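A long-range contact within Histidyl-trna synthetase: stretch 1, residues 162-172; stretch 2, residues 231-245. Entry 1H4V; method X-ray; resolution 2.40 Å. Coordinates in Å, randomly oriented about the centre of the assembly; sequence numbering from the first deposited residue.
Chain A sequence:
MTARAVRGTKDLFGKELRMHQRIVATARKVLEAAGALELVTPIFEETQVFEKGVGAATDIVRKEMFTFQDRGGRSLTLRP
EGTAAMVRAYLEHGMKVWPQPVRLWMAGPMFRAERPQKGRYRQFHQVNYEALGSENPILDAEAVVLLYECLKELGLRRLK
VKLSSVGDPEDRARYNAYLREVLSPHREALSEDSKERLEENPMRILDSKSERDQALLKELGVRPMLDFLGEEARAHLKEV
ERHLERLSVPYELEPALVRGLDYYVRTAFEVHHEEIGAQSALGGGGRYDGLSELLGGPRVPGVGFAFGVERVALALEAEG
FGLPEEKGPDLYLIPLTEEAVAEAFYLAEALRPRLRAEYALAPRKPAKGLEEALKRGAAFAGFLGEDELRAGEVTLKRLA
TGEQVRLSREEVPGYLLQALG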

ATOM      1  N   LYS A 162     -14.122 -23.801  -9.896  1.00 22.03           N
ATOM      2  CA  LYS A 162     -13.854 -25.218  -9.697  1.00 20.99           C
ATOM      3  C   LYS A 162     -13.773 -25.527  -8.212  1.00 20.19           C
ATOM      4  O   LYS A 162     -13.044 -24.886  -7.465  1.00 20.32           O
ATOM      5  CB  LYS A 162     -12.582 -25.620 -10.444  1.00 21.37           C
ATOM      6  CG  LYS A 162     -12.759 -25.388 -11.937  1.00 24.53           C
ATOM      7  CD  LYS A 162     -11.681 -26.007 -12.788  1.00 31.83           C
ATOM      8  CE  LYS A 162     -11.953 -25.726 -14.260  1.00 34.72           C
ATOM      9  NZ  LYS A 162     -13.347 -26.119 -14.653  1.00 35.98           N
ATOM     10  N   LEU A 163     -14.566 -26.503  -7.795  1.00 21.56           N
ATOM     11  CA  LEU A 163     -14.665 -26.895  -6.400  1.00 22.34           C
ATOM     12  C   LEU A 163     -14.194 -28.326  -6.168  1.00 23.90           C
ATOM     13  O   LEU A 163     -14.203 -29.153  -7.074  1.00 24.48           O
ATOM     14  CB  LEU A 163     -16.124 -26.736  -5.948  1.00 20.46           C
ATOM     15  CG  LEU A 163     -16.512 -27.101  -4.513  1.00 23.92           C
ATOM     16  CD1 LEU A 163     -15.764 -26.222  -3.528  1.00 23.45           C
ATOM     17  CD2 LEU A 163     -18.014 -26.932  -4.338  1.00 24.48           C
ATOM     18  N   SER A 164     -13.778 -28.611  -4.942  1.00 24.67           N
ATOM     19  CA  SER A 164     -13.309 -29.939  -4.591  1.00 24.65           C
ATOM     20  C   SER A 164     -13.078 -30.012  -3.094  1.00 25.00           C
ATOM     21  O   SER A 164     -13.360 -29.059  -2.361  1.00 23.91           O
ATOM     22  CB  SER A 164     -12.003 -30.253  -5.326  1.00 26.04           C
ATOM     23  OG  SER A 164     -11.508 -31.535  -4.969  1.00 29.86           O
ATOM     24  N   SER A 165     -12.548 -31.147  -2.649  1.00 24.85           N
ATOM     25  CA  SER A 165     -12.265 -31.365  -1.241  1.00 25.03           C
ATOM     26  C   SER A 165     -11.017 -32.207  -1.067  1.00 24.07           C
ATOM     27  O   SER A 165     -10.700 -33.039  -1.915  1.00 24.61           O
ATOM     28  CB  SER A 165     -13.445 -32.069  -0.566  1.00 22.74           C
ATOM     29  OG  SER A 165     -13.103 -32.443   0.758  1.00 26.59           O
ATOM     30  N   VAL A 166     -10.304 -31.979   0.030  1.00 23.85           N
ATOM     31  CA  VAL A 166      -9.107 -32.757   0.316  1.00 25.92           C
ATOM     32  C   VAL A 166      -9.328 -33.616   1.564  1.00 26.13           C
ATOM     33  O   VAL A 166      -8.389 -34.212   2.092  1.00 25.61           O
ATOM     34  CB  VAL A 166      -7.874 -31.849   0.505  1.00 27.23           C
ATOM     35  CG1 VAL A 166      -7.576 -31.115  -0.799  1.00 26.50           C
ATOM     36  CG2 VAL A 166      -8.110 -30.865   1.629  1.00 25.18           C
ATOM     37  N   GLY A 167     -10.581 -33.657   2.023  1.00 26.91           N
ATOM     38  CA  GLY A 167     -10.972 -34.453   3.178  1.00 29.08           C
ATOM     39  C   GLY A 167     -10.350 -34.150   4.528  1.00 30.67           C
ATOM     40  O   GLY A 167      -9.647 -33.158   4.699  1.00 31.25           O
ATOM     41  N   ASP A 168     -10.625 -35.011   5.503  1.00 32.64           N
ATOM     42  CA  ASP A 168     -10.073 -34.853   6.842  1.00 35.41           C
ATOM     43  C   ASP A 168      -8.738 -35.595   6.905  1.00 35.55           C
ATOM     44  O   ASP A 168      -8.491 -36.493   6.106  1.00 35.67           O
ATOM     45  CB  ASP A 168     -11.045 -35.405   7.887  1.00 38.55           C
ATOM     46  CG  ASP A 168     -12.373 -34.660   7.896  1.00 45.22           C
ATOM     47  OD1 ASP A 168     -12.364 -33.426   7.693  1.00 45.68           O
ATOM     48  OD2 ASP A 168     -13.426 -35.301   8.119  1.00 49.50           O
ATOM     49  N   PRO A 169      -7.861 -35.228   7.852  1.00 36.49           N
ATOM     50  CA  PRO A 169      -6.553 -35.882   7.981  1.00 37.13           C
ATOM     51  C   PRO A 169      -6.549 -37.414   8.009  1.00 37.52           C
ATOM     52  O   PRO A 169      -5.576 -38.036   7.572  1.00 37.25           O
ATOM     53  CB  PRO A 169      -5.970 -35.255   9.255  1.00 36.67           C
ATOM     54  CG  PRO A 169      -7.175 -34.802  10.010  1.00 37.94           C
ATOM     55  CD  PRO A 169      -8.058 -34.248   8.930  1.00 37.14           C
ATOM     56  N   GLU A 170      -7.622 -38.021   8.510  1.00 36.76           N
ATOM     57  CA  GLU A 170      -7.698 -39.480   8.549  1.00 38.11           C
ATOM     58  C   GLU A 170      -7.942 -39.964   7.115  1.00 37.75           C
ATOM     59  O   GLU A 170      -7.530 -41.060   6.732  1.00 36.65           O
ATOM     60  CB  GLU A 170      -8.844 -39.951   9.453  1.00 38.42           C
ATOM     61  CG  GLU A 170      -9.100 -39.072  10.673  1.00 48.47           C
ATOM     62  CD  GLU A 170     -10.112 -37.952  10.403  1.00 49.90           C
ATOM     63  OE1 GLU A 170     -11.285 -38.265  10.081  1.00 47.10           O
ATOM     64  OE2 GLU A 170      -9.736 -36.763  10.519  1.00 48.11           O
ATOM     65  N   ASP A 171      -8.629 -39.135   6.331  1.00 37.13           N
ATOM     66  CA  ASP A 171      -8.915 -39.459   4.941  1.00 35.19           C
ATOM     67  C   ASP A 171      -7.639 -39.276   4.129  1.00 33.59           C
ATOM     68  O   ASP A 171      -7.364 -40.029   3.199  1.00 32.43           O
ATOM     69  CB  ASP A 171      -9.998 -38.537   4.371  1.00 35.01           C
ATOM     70  CG  ASP A 171     -11.300 -38.599   5.152  1.00 39.08           C
ATOM     71  OD1 ASP A 171     -11.620 -39.669   5.711  1.00 42.68           O
ATOM     72  OD2 ASP A 171     -12.015 -37.576   5.191  1.00 38.34           O
ATOM     73  N   ARG A 172      -6.861 -38.265   4.494  1.00 31.79           N
ATOM     74  CA  ARG A 172      -5.619 -37.976   3.800  1.00 31.87           C
ATOM     75  C   ARG A 172      -4.576 -39.051   4.111  1.00 31.62           C
ATOM     76  O   ARG A 172      -3.701 -39.344   3.291  1.00 30.11           O
ATOM     77  CB  ARG A 172      -5.120 -36.585   4.195  1.00 31.30           C
ATOM     78  CG  ARG A 172      -6.096 -35.453   3.830  1.00 32.98           C
ATOM     79  CD  ARG A 172      -5.622 -34.111   4.379  1.00 28.34           C
ATOM     80  NE  ARG A 172      -4.272 -33.798   3.920  1.00 31.17           N
ATOM     81  CZ  ARG A 172      -3.989 -33.156   2.794  1.00 32.28           C
ATOM     82  NH1 ARG A 172      -4.967 -32.742   1.999  1.00 35.61           N
ATOM     83  NH2 ARG A 172      -2.724 -32.945   2.451  1.00 32.32           N
ATOM     84  N   GLU A 231     -16.736 -39.825   5.861  1.00 38.84           N
ATOM     85  CA  GLU A 231     -18.139 -39.515   6.110  1.00 41.00           C
ATOM     86  C   GLU A 231     -18.402 -38.023   6.323  1.00 40.72           C
ATOM     87  O   GLU A 231     -19.176 -37.413   5.588  1.00 40.04           O
ATOM     88  CB  GLU A 231     -18.631 -40.304   7.328  1.00 46.26           C
ATOM     89  CG  GLU A 231     -20.116 -40.143   7.631  1.00 55.43           C
ATOM     90  CD  GLU A 231     -20.999 -40.719   6.542  1.00 62.05           C
ATOM     91  OE1 GLU A 231     -20.811 -40.342   5.365  1.00 64.96           O
ATOM     92  OE2 GLU A 231     -21.885 -41.546   6.862  1.00 65.94           O
ATOM     93  N   GLU A 232     -17.756 -37.449   7.335  1.00 41.20           N
ATOM     94  CA  GLU A 232     -17.922 -36.036   7.669  1.00 40.75           C
ATOM     95  C   GLU A 232     -17.513 -35.113   6.528  1.00 39.57           C
ATOM     96  O   GLU A 232     -18.176 -34.105   6.262  1.00 38.33           O
ATOM     97  CB  GLU A 232     -17.108 -35.692   8.921  1.00 42.51           C
ATOM     98  CG  GLU A 232     -17.367 -36.626  10.093  1.00 50.10           C
ATOM     99  CD  GLU A 232     -16.874 -36.070  11.420  1.00 56.70           C
ATOM    100  OE1 GLU A 232     -15.687 -35.686  11.506  1.00 60.38           O
ATOM    101  OE2 GLU A 232     -17.675 -36.019  12.382  1.00 59.02           O
ATOM    102  N   ALA A 233     -16.425 -35.475   5.853  1.00 37.45           N
ATOM    103  CA  ALA A 233     -15.895 -34.691   4.747  1.00 35.08           C
ATOM    104  C   ALA A 233     -16.836 -34.626   3.560  1.00 33.45           C
ATOM    105  O   ALA A 233     -16.913 -33.605   2.882  1.00 33.99           O
ATOM    106  CB  ALA A 233     -14.548 -35.257   4.308  1.00 34.71           C
ATOM    107  N   ARG A 234     -17.550 -35.715   3.309  1.00 32.69           N
ATOM    108  CA  ARG A 234     -18.472 -35.772   2.178  1.00 34.19           C
ATOM    109  C   ARG A 234     -19.730 -34.952   2.465  1.00 33.71           C
ATOM    110  O   ARG A 234     -20.311 -34.347   1.564  1.00 34.44           O
ATOM    111  CB  ARG A 234     -18.834 -37.235   1.884  1.00 36.33           C
ATOM    112  N   ALA A 235     -20.129 -34.923   3.731  1.00 33.16           N
ATOM    113  CA  ALA A 235     -21.314 -34.188   4.147  1.00 31.09           C
ATOM    114  C   ALA A 235     -21.044 -32.694   4.126  1.00 29.87           C
ATOM    115  O   ALA A 235     -21.931 -31.900   3.793  1.00 30.37           O
ATOM    116  CB  ALA A 235     -21.737 -34.626   5.553  1.00 28.83           C
ATOM    117  N   HIS A 236     -19.820 -32.318   4.493  1.00 28.19           N
ATOM    118  CA  HIS A 236     -19.420 -30.914   4.522  1.00 27.35           C
ATOM    119  C   HIS A 236     -19.377 -30.363   3.095  1.00 26.96           C
ATOM    120  O   HIS A 236     -19.857 -29.263   2.822  1.00 25.92           O
ATOM    121  CB  HIS A 236     -18.051 -30.780   5.195  1.00 27.75           C
ATOM    122  CG  HIS A 236     -17.666 -29.369   5.517  1.00 28.03           C
ATOM    123  ND1 HIS A 236     -17.102 -28.517   4.589  1.00 24.35           N
ATOM    124  CD2 HIS A 236     -17.772 -28.657   6.663  1.00 27.11           C
ATOM    125  CE1 HIS A 236     -16.878 -27.342   5.152  1.00 23.48           C
ATOM    126  NE2 HIS A 236     -17.275 -27.400   6.411  1.00 28.30           N
ATOM    127  N   LEU A 237     -18.816 -31.148   2.183  1.00 26.14           N
ATOM    128  CA  LEU A 237     -18.734 -30.739   0.794  1.00 25.34           C
ATOM    129  C   LEU A 237     -20.128 -30.625   0.192  1.00 24.81           C
ATOM    130  O   LEU A 237     -20.386 -29.737  -0.624  1.00 24.40           O
ATOM    131  CB  LEU A 237     -17.896 -31.741  -0.007  1.00 24.22           C
ATOM    132  CG  LEU A 237     -17.779 -31.503  -1.518  1.00 28.29           C
ATOM    133  CD1 LEU A 237     -17.247 -30.093  -1.804  1.00 19.27           C
ATOM    134  CD2 LEU A 237     -16.861 -32.571  -2.115  1.00 27.59           C
ATOM    135  N   LYS A 238     -21.031 -31.520   0.585  1.00 24.47           N
ATOM    136  CA  LYS A 238     -22.386 -31.463   0.052  1.00 25.57           C
ATOM    137  C   LYS A 238     -23.062 -30.179   0.520  1.00 24.41           C
ATOM    138  O   LYS A 238     -23.788 -29.547  -0.239  1.00 24.58           O
ATOM    139  CB  LYS A 238     -23.195 -32.687   0.482  1.00 29.17           C
ATOM    140  N   GLU A 239     -22.812 -29.787   1.764  1.00 25.51           N
ATOM    141  CA  GLU A 239     -23.379 -28.548   2.300  1.00 27.17           C
ATOM    142  C   GLU A 239     -22.869 -27.355   1.474  1.00 26.60           C
ATOM    143  O   GLU A 239     -23.652 -26.492   1.055  1.00 26.55           O
ATOM    144  CB  GLU A 239     -22.971 -28.366   3.766  1.00 30.40           C
ATOM    145  CG  GLU A 239     -23.612 -29.348   4.732  1.00 39.68           C
ATOM    146  CD  GLU A 239     -25.071 -29.022   5.012  1.00 48.66           C
ATOM    147  OE1 GLU A 239     -25.338 -27.964   5.624  1.00 53.03           O
ATOM    148  OE2 GLU A 239     -25.954 -29.817   4.621  1.00 54.06           O
ATOM    149  N   VAL A 240     -21.559 -27.311   1.238  1.00 24.00           N
ATOM    150  CA  VAL A 240     -20.976 -26.226   0.463  1.00 24.07           C
ATOM    151  C   VAL A 240     -21.618 -26.164  -0.923  1.00 23.77           C
ATOM    152  O   VAL A 240     -21.962 -25.083  -1.413  1.00 22.73           O
ATOM    153  CB  VAL A 240     -19.451 -26.397   0.294  1.00 24.39           C
ATOM    154  CG1 VAL A 240     -18.877 -25.220  -0.485  1.00 22.70           C
ATOM    155  CG2 VAL A 240     -18.786 -26.507   1.653  1.00 25.53           C
ATOM    156  N   GLU A 241     -21.780 -27.327  -1.551  1.00 23.71           N
ATOM    157  CA  GLU A 241     -22.388 -27.398  -2.874  1.00 24.37           C
ATOM    158  C   GLU A 241     -23.815 -26.857  -2.831  1.00 23.72           C
ATOM    159  O   GLU A 241     -24.223 -26.090  -3.705  1.00 22.96           O
ATOM    160  CB  GLU A 241     -22.419 -28.839  -3.381  1.00 27.49           C
ATOM    161  CG  GLU A 241     -21.056 -29.466  -3.607  1.00 37.51           C
ATOM    162  CD  GLU A 241     -21.149 -30.906  -4.091  1.00 41.80           C
ATOM    163  OE1 GLU A 241     -21.753 -31.134  -5.160  1.00 47.68           O
ATOM    164  OE2 GLU A 241     -20.623 -31.809  -3.405  1.00 44.74           O
ATOM    165  N   ARG A 242     -24.567 -27.250  -1.811  1.00 23.13           N
ATOM    166  CA  ARG A 242     -25.945 -26.801  -1.685  1.00 26.03           C
ATOM    167  C   ARG A 242     -26.030 -25.278  -1.642  1.00 25.81           C
ATOM    168  O   ARG A 242     -26.868 -24.681  -2.320  1.00 26.36           O
ATOM    169  CB  ARG A 242     -26.598 -27.394  -0.433  1.00 30.49           C
ATOM    170  CG  ARG A 242     -28.093 -27.115  -0.357  1.00 38.73           C
ATOM    171  CD  ARG A 242     -28.726 -27.701   0.899  1.00 48.73           C
ATOM    172  NE  ARG A 242     -28.370 -26.946   2.098  1.00 56.81           N
ATOM    173  CZ  ARG A 242     -28.845 -27.209   3.312  1.00 60.32           C
ATOM    174  NH1 ARG A 242     -29.694 -28.213   3.485  1.00 63.85           N
ATOM    175  NH2 ARG A 242     -28.484 -26.462   4.348  1.00 60.57           N
ATOM    176  N   HIS A 243     -25.157 -24.647  -0.858  1.00 24.61           N
ATOM    177  CA  HIS A 243     -25.169 -23.193  -0.770  1.00 23.47           C
ATOM    178  C   HIS A 243     -24.880 -22.499  -2.097  1.00 22.87           C
ATOM    179  O   HIS A 243     -25.560 -21.533  -2.444  1.00 24.76           O
ATOM    180  CB  HIS A 243     -24.189 -22.707   0.299  1.00 21.63           C
ATOM    181  CG  HIS A 243     -24.539 -23.165   1.679  1.00 22.85           C
ATOM    182  ND1 HIS A 243     -25.837 -23.188   2.146  1.00 22.31           N
ATOM    183  CD2 HIS A 243     -23.766 -23.633   2.686  1.00 23.01           C
ATOM    184  CE1 HIS A 243     -25.849 -23.656   3.381  1.00 21.68           C
ATOM    185  NE2 HIS A 243     -24.607 -23.934   3.732  1.00 26.10           N
ATOM    186  N   LEU A 244     -23.889 -22.981  -2.845  1.00 22.92           N
ATOM    187  CA  LEU A 244     -23.559 -22.359  -4.127  1.00 23.15           C
ATOM    188  C   LEU A 244     -24.713 -22.484  -5.114  1.00 24.72           C
ATOM    189  O   LEU A 244     -25.009 -21.549  -5.864  1.00 24.54           O
ATOM    190  CB  LEU A 244     -22.296 -22.982  -4.724  1.00 21.40           C
ATOM    191  CG  LEU A 244     -21.004 -22.784  -3.918  1.00 20.36           C
ATOM    192  CD1 LEU A 244     -19.862 -23.494  -4.621  1.00 16.03           C
ATOM    193  CD2 LEU A 244     -20.712 -21.295  -3.761  1.00 18.33           C
ATOM    194  N   GLU A 245     -25.363 -23.641  -5.121  1.00 25.53           N
ATOM    195  CA  GLU A 245     -26.498 -23.853  -6.006  1.00 27.24           C
ATOM    196  C   GLU A 245     -27.547 -22.795  -5.664  1.00 28.16           C
ATOM    197  O   GLU A 245     -28.054 -22.093  -6.538  1.00 28.69           O
ATOM    198  CB  GLU A 245     -27.058 -25.270  -5.804  1.00 24.95           C
TER
HETATM  199  O   HOH W   1     -14.943 -31.513   2.547  1.00 20.17           O
HETATM  200  O   HOH W   2     -14.319 -37.356   6.678  1.00 25.81           O

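No hydrogen bond passes directly between these two stretches; the polar part of their contact is carried by two water molecules, both bonded to the backbone of Ala233. Water 2 donates to Asp168 OD2 (2.7 Å) and to Asp171 OD2 (2.8 Å) while accepting from Ala233 N (2.9 Å). The arrangement suits each partner: two carboxylates can only accept, and a water has two protons to give, while the amide, in the first turn of helix 231-245, has no carbonyl a turn earlier within the stretch to bond. Water 1 joins the other end of the same residue, donating to Ala233 O at 2.9 Å and lying 2.7 Å from Ser165 OG. Ala233 O also accepts the helical bond from Leu237 N (3.2 Å), so the water adds a second partner.

The backbones run nearly antiparallel. Strand 162-165 and the helix meet at 159°, with axes 9.2 Å apart at closest approach, and the CA-CA spacing narrows along the strand and the loop beyond it: 8.5 Å from Leu163 to Glu241, 6.8 Å from Ser165 to Leu237, and 5.2 Å from Gly167 to Ala233. Side-chain size follows this taper. At the wide end Leu163 reaches across the gap, its CD2 lying 3.9 Å from Leu244 CD1 and 4.3 Å from Val240 CG1, and its CG 4.1 Å from Leu237 CD1. CD2 of Leu163 also rests 4.0 Å from Glu241 CG, using the aliphatic part of an acidic side chain. Leu237, Val240, Leu244 and Ala233 all point toward the strand side, as the three- and four-residue spacing of a helix face allows.

At Ser165 a small side chain serves twice: its CB packs 3.8 Å from Leu237 CD2, while its OG accepts from Gly167 N at 3.1 Å and meets water 1. Gly167 comes where the chains are closest, its CA 3.8 Å from Ala233 CB. Its positive phi of 62° favours glycine, and a CB there would be crowded by Asp171 CB, 3.1 Å from the ideal position.

Asp168 precedes helix 169-172 at the N-cap position, although its side chain makes no capping bond. Instead Asp171 OD2 accepts from Asp168 N at 2.9 Å, steadying the turn, and the same oxygen touches Ala233 CB at 3.5 Å; water 2 lies about 3.2 Å from Ala233 CB, so the methyl fits snugly against both. One pairing is unfavourable: Asp168 OD2 lies 4.1 Å from Glu232 OE1, a close approach of like charges, although Asp168 OD2 also accepts a hydrogen bond from water 2.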